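Local atomic coordinates of putative sugar kinase PH1459 (Pyrococcus horikoshii, PDB entry 3EWM), a protein that probably phosphorylates a sugar such as fructose at the expense of ATP, as a member of the PfkB carbohydrate kinase family. Residues 6-17 against 28-39. Residues are numbered along the deposited sequence; the frame is centred on the assembly and turned at random.
Sequences SIGELLIDLISV and FEKHPGGAPANV
Asp13 OD2 is gripped by two waters: one donates to it at 2.5 Å and accepts from Gly34 N and Asn38 ND2, while the other, 2.8 Å from OD2, also donates to Pro32 O. A short aspartate suits this place, because its carboxylate lies over Gly33, with OD2 3.5 Å from Gly33 CA, where any CB would collide with it. Strands 11-16 and 28-33 pair as an antiparallel ladder; its shortest rung, Ile15 N to Glu29 O, is 2.7 Å and nearly straight (176°). Gly34, at the N-cap of the following helix, has a positive phi (109°) that favours glycine. The Glu9 chain bends at chi2 (-84°) and crosses the Pro36 ring at about a right angle, Glu9 CD lying 3.4 Å from Pro36 CD, and Glu9 OE2 takes a water (2.6 Å) bound to Ala35 N. With an alanine here, this side of the Pro36 ring would probably lose its cover, and the water its carboxylate acceptor. Farther along, Leu14 CB packs on Phe28 CB (3.9 Å). Strand 11-16 lies between strands 27-33 and 88-93 in a small sheet that Phe28 and Glu29 continue into the second subunit, consistent with the ribokinase-like lid; helix 35-45 then leads back beside strand 49-57 of the large central sheet.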
# COMPACT_ATOMS: atom_id res chain seq x y z
N SER A 6 -17.13 8.08 -15.09
CA SER A 6 -16.22 6.95 -15.05
C SER A 6 -16.42 6.19 -13.76
O SER A 6 -16.74 6.77 -12.71
CB SER A 6 -14.78 7.42 -15.19
OG SER A 6 -14.61 8.13 -16.41
N ILE A 7 -16.29 4.88 -13.84
CA ILE A 7 -16.47 4.06 -12.66
C ILE A 7 -15.37 3.04 -12.59
O ILE A 7 -15.08 2.34 -13.56
CB ILE A 7 -17.89 3.39 -12.56
CG1 ILE A 7 -17.99 2.53 -11.29
CG2 ILE A 7 -18.27 2.60 -13.83
CD1 ILE A 7 -19.39 1.94 -11.04
N GLY A 8 -14.74 2.96 -11.43
CA GLY A 8 -13.72 1.94 -11.20
C GLY A 8 -12.67 2.44 -10.22
O GLY A 8 -12.96 3.25 -9.35
N GLU A 9 -11.45 1.96 -10.42
CA GLU A 9 -10.38 2.12 -9.47
C GLU A 9 -9.92 3.58 -9.37
O GLU A 9 -9.74 4.26 -10.38
CB GLU A 9 -9.20 1.18 -9.80
CG GLU A 9 -8.45 1.47 -11.05
CD GLU A 9 -9.07 0.90 -12.32
OE1 GLU A 9 -10.27 0.54 -12.31
OE2 GLU A 9 -8.34 0.86 -13.34
N LEU A 10 -9.76 4.01 -8.13
CA LEU A 10 -9.17 5.30 -7.82
C LEU A 10 -8.19 5.01 -6.72
O LEU A 10 -8.55 4.43 -5.67
CB LEU A 10 -10.23 6.32 -7.37
CG LEU A 10 -9.76 7.64 -6.74
CD1 LEU A 10 -8.91 8.47 -7.70
CD2 LEU A 10 -10.95 8.46 -6.19
N LEU A 11 -6.93 5.35 -6.97
CA LEU A 11 -5.87 4.89 -6.08
C LEU A 11 -4.69 5.84 -6.05
O LEU A 11 -4.59 6.73 -6.89
CB LEU A 11 -5.39 3.48 -6.52
CG LEU A 11 -5.08 3.25 -8.01
CD1 LEU A 11 -3.77 3.89 -8.40
CD2 LEU A 11 -5.05 1.75 -8.32
N ILE A 12 -3.80 5.61 -5.08
CA ILE A 12 -2.50 6.25 -5.03
C ILE A 12 -1.51 5.48 -5.90
O ILE A 12 -1.28 4.28 -5.71
CB ILE A 12 -1.92 6.33 -3.57
CG1 ILE A 12 -2.89 7.03 -2.61
CG2 ILE A 12 -0.53 6.97 -3.57
CD1 ILE A 12 -2.97 8.57 -2.82
N ASP A 13 -0.93 6.15 -6.89
CA ASP A 13 0.22 5.59 -7.56
C ASP A 13 1.44 6.03 -6.79
O ASP A 13 1.68 7.23 -6.62
CB ASP A 13 0.35 6.09 -9.01
CG ASP A 13 -0.56 5.37 -9.98
OD1 ASP A 13 -1.01 4.25 -9.67
OD2 ASP A 13 -0.81 5.91 -11.06
N LEU A 14 2.21 5.07 -6.33
CA LEU A 14 3.49 5.38 -5.73
C LEU A 14 4.52 5.08 -6.79
O LEU A 14 4.80 3.93 -7.11
CB LEU A 14 3.70 4.60 -4.45
CG LEU A 14 2.75 5.23 -3.43
CD1 LEU A 14 2.01 4.16 -2.61
CD2 LEU A 14 3.48 6.23 -2.57
N ILE A 15 5.03 6.13 -7.41
CA ILE A 15 5.81 5.95 -8.62
C ILE A 15 7.29 6.03 -8.31
O ILE A 15 7.78 7.06 -7.85
CB ILE A 15 5.45 6.99 -9.68
CG1 ILE A 15 3.93 6.93 -9.91
CG2 ILE A 15 6.20 6.72 -10.98
CD1 ILE A 15 3.47 7.61 -11.10
N SER A 16 7.97 4.93 -8.60
CA SER A 16 9.43 4.86 -8.50
C SER A 16 10.04 6.09 -9.15
O SER A 16 9.70 6.46 -10.28
CB SER A 16 9.97 3.62 -9.19
OG SER A 16 9.38 2.42 -8.68
N VAL A 17 10.93 6.73 -8.41
CA VAL A 17 11.59 7.93 -8.87
C VAL A 17 12.90 7.56 -9.59
O VAL A 17 13.47 8.37 -10.33
CB VAL A 17 11.78 8.90 -7.68
CG1 VAL A 17 12.97 9.76 -7.87
CG2 VAL A 17 10.53 9.76 -7.53
N PHE A 28 9.57 6.78 -3.83
CA PHE A 28 8.31 6.77 -4.55
C PHE A 28 7.62 8.11 -4.41
O PHE A 28 7.39 8.59 -3.29
CB PHE A 28 7.38 5.70 -3.99
CG PHE A 28 7.92 4.33 -4.13
CD1 PHE A 28 7.74 3.62 -5.31
CD2 PHE A 28 8.64 3.74 -3.09
CE1 PHE A 28 8.23 2.33 -5.44
CE2 PHE A 28 9.14 2.45 -3.22
CZ PHE A 28 8.94 1.74 -4.39
N GLU A 29 7.31 8.70 -5.56
CA GLU A 29 6.44 9.85 -5.65
C GLU A 29 4.96 9.46 -5.61
O GLU A 29 4.53 8.56 -6.33
CB GLU A 29 6.71 10.57 -6.96
CG GLU A 29 7.29 11.94 -6.80
CD GLU A 29 7.10 12.77 -8.04
OE1 GLU A 29 7.42 12.28 -9.13
OE2 GLU A 29 6.59 13.91 -7.93
N LYS A 30 4.20 10.17 -4.78
CA LYS A 30 2.78 9.91 -4.61
C LYS A 30 1.99 10.74 -5.61
O LYS A 30 2.15 11.96 -5.70
CB LYS A 30 2.35 10.21 -3.16
CG LYS A 30 0.85 10.48 -2.95
CD LYS A 30 0.51 10.44 -1.44
CE LYS A 30 -0.46 11.56 -1.05
NZ LYS A 30 0.15 12.94 -1.24
N HIS A 31 1.14 10.07 -6.37
CA HIS A 31 0.30 10.75 -7.36
C HIS A 31 -1.06 10.09 -7.37
O HIS A 31 -1.19 8.93 -6.98
CB HIS A 31 0.89 10.64 -8.76
CG HIS A 31 2.21 11.32 -8.92
ND1 HIS A 31 2.34 12.68 -9.10
CD2 HIS A 31 3.47 10.82 -8.94
CE1 HIS A 31 3.62 12.99 -9.22
NE2 HIS A 31 4.33 11.88 -9.13
N PRO A 32 -2.08 10.82 -7.86
CA PRO A 32 -3.38 10.18 -8.06
C PRO A 32 -3.36 9.29 -9.28
O PRO A 32 -2.76 9.64 -10.28
CB PRO A 32 -4.34 11.34 -8.28
CG PRO A 32 -3.55 12.59 -8.09
CD PRO A 32 -2.11 12.24 -8.24
N GLY A 33 -3.99 8.13 -9.19
CA GLY A 33 -4.01 7.21 -10.29
C GLY A 33 -5.29 6.41 -10.38
O GLY A 33 -6.25 6.61 -9.60
N GLY A 34 -5.26 5.49 -11.34
CA GLY A 34 -6.38 4.62 -11.64
C GLY A 34 -6.89 5.11 -12.97
O GLY A 34 -7.25 6.28 -13.10
N ALA A 35 -6.89 4.24 -13.97
CA ALA A 35 -7.32 4.60 -15.32
C ALA A 35 -8.64 5.41 -15.39
O ALA A 35 -8.66 6.47 -16.00
CB ALA A 35 -7.35 3.34 -16.25
N PRO A 36 -9.72 4.96 -14.71
CA PRO A 36 -10.98 5.70 -14.84
C PRO A 36 -10.88 7.11 -14.24
O PRO A 36 -11.48 8.03 -14.77
CB PRO A 36 -11.99 4.85 -14.06
CG PRO A 36 -11.29 3.50 -13.88
CD PRO A 36 -9.86 3.82 -13.77
N ALA A 37 -10.10 7.26 -13.17
CA ALA A 37 -9.83 8.58 -12.61
C ALA A 37 -9.06 9.41 -13.63
O ALA A 37 -9.34 10.59 -13.81
CB ALA A 37 -9.05 8.45 -11.35
N ASN A 38 -8.07 8.79 -14.27
CA ASN A 38 -7.25 9.53 -15.22
C ASN A 38 -8.08 9.98 -16.41
O ASN A 38 -7.91 11.08 -16.91
CB ASN A 38 -6.06 8.70 -15.72
CG ASN A 38 -5.22 8.11 -14.59
OD1 ASN A 38 -5.24 8.59 -13.46
ND2 ASN A 38 -4.50 7.03 -14.90
N VAL A 39 -8.97 9.10 -16.86
CA VAL A 39 -9.87 9.43 -17.96
C VAL A 39 -10.84 10.54 -17.51
O VAL A 39 -11.10 11.48 -18.26
CB VAL A 39 -10.67 8.21 -18.44
CG1 VAL A 39 -11.71 8.64 -19.50
CG2 VAL A 39 -9.75 7.15 -19.03
O HOH W 1 -5.86 1.63 -13.32
O HOH W 2 -2.62 5.37 -12.77
O HOH W 3 -0.35 8.65 -11.07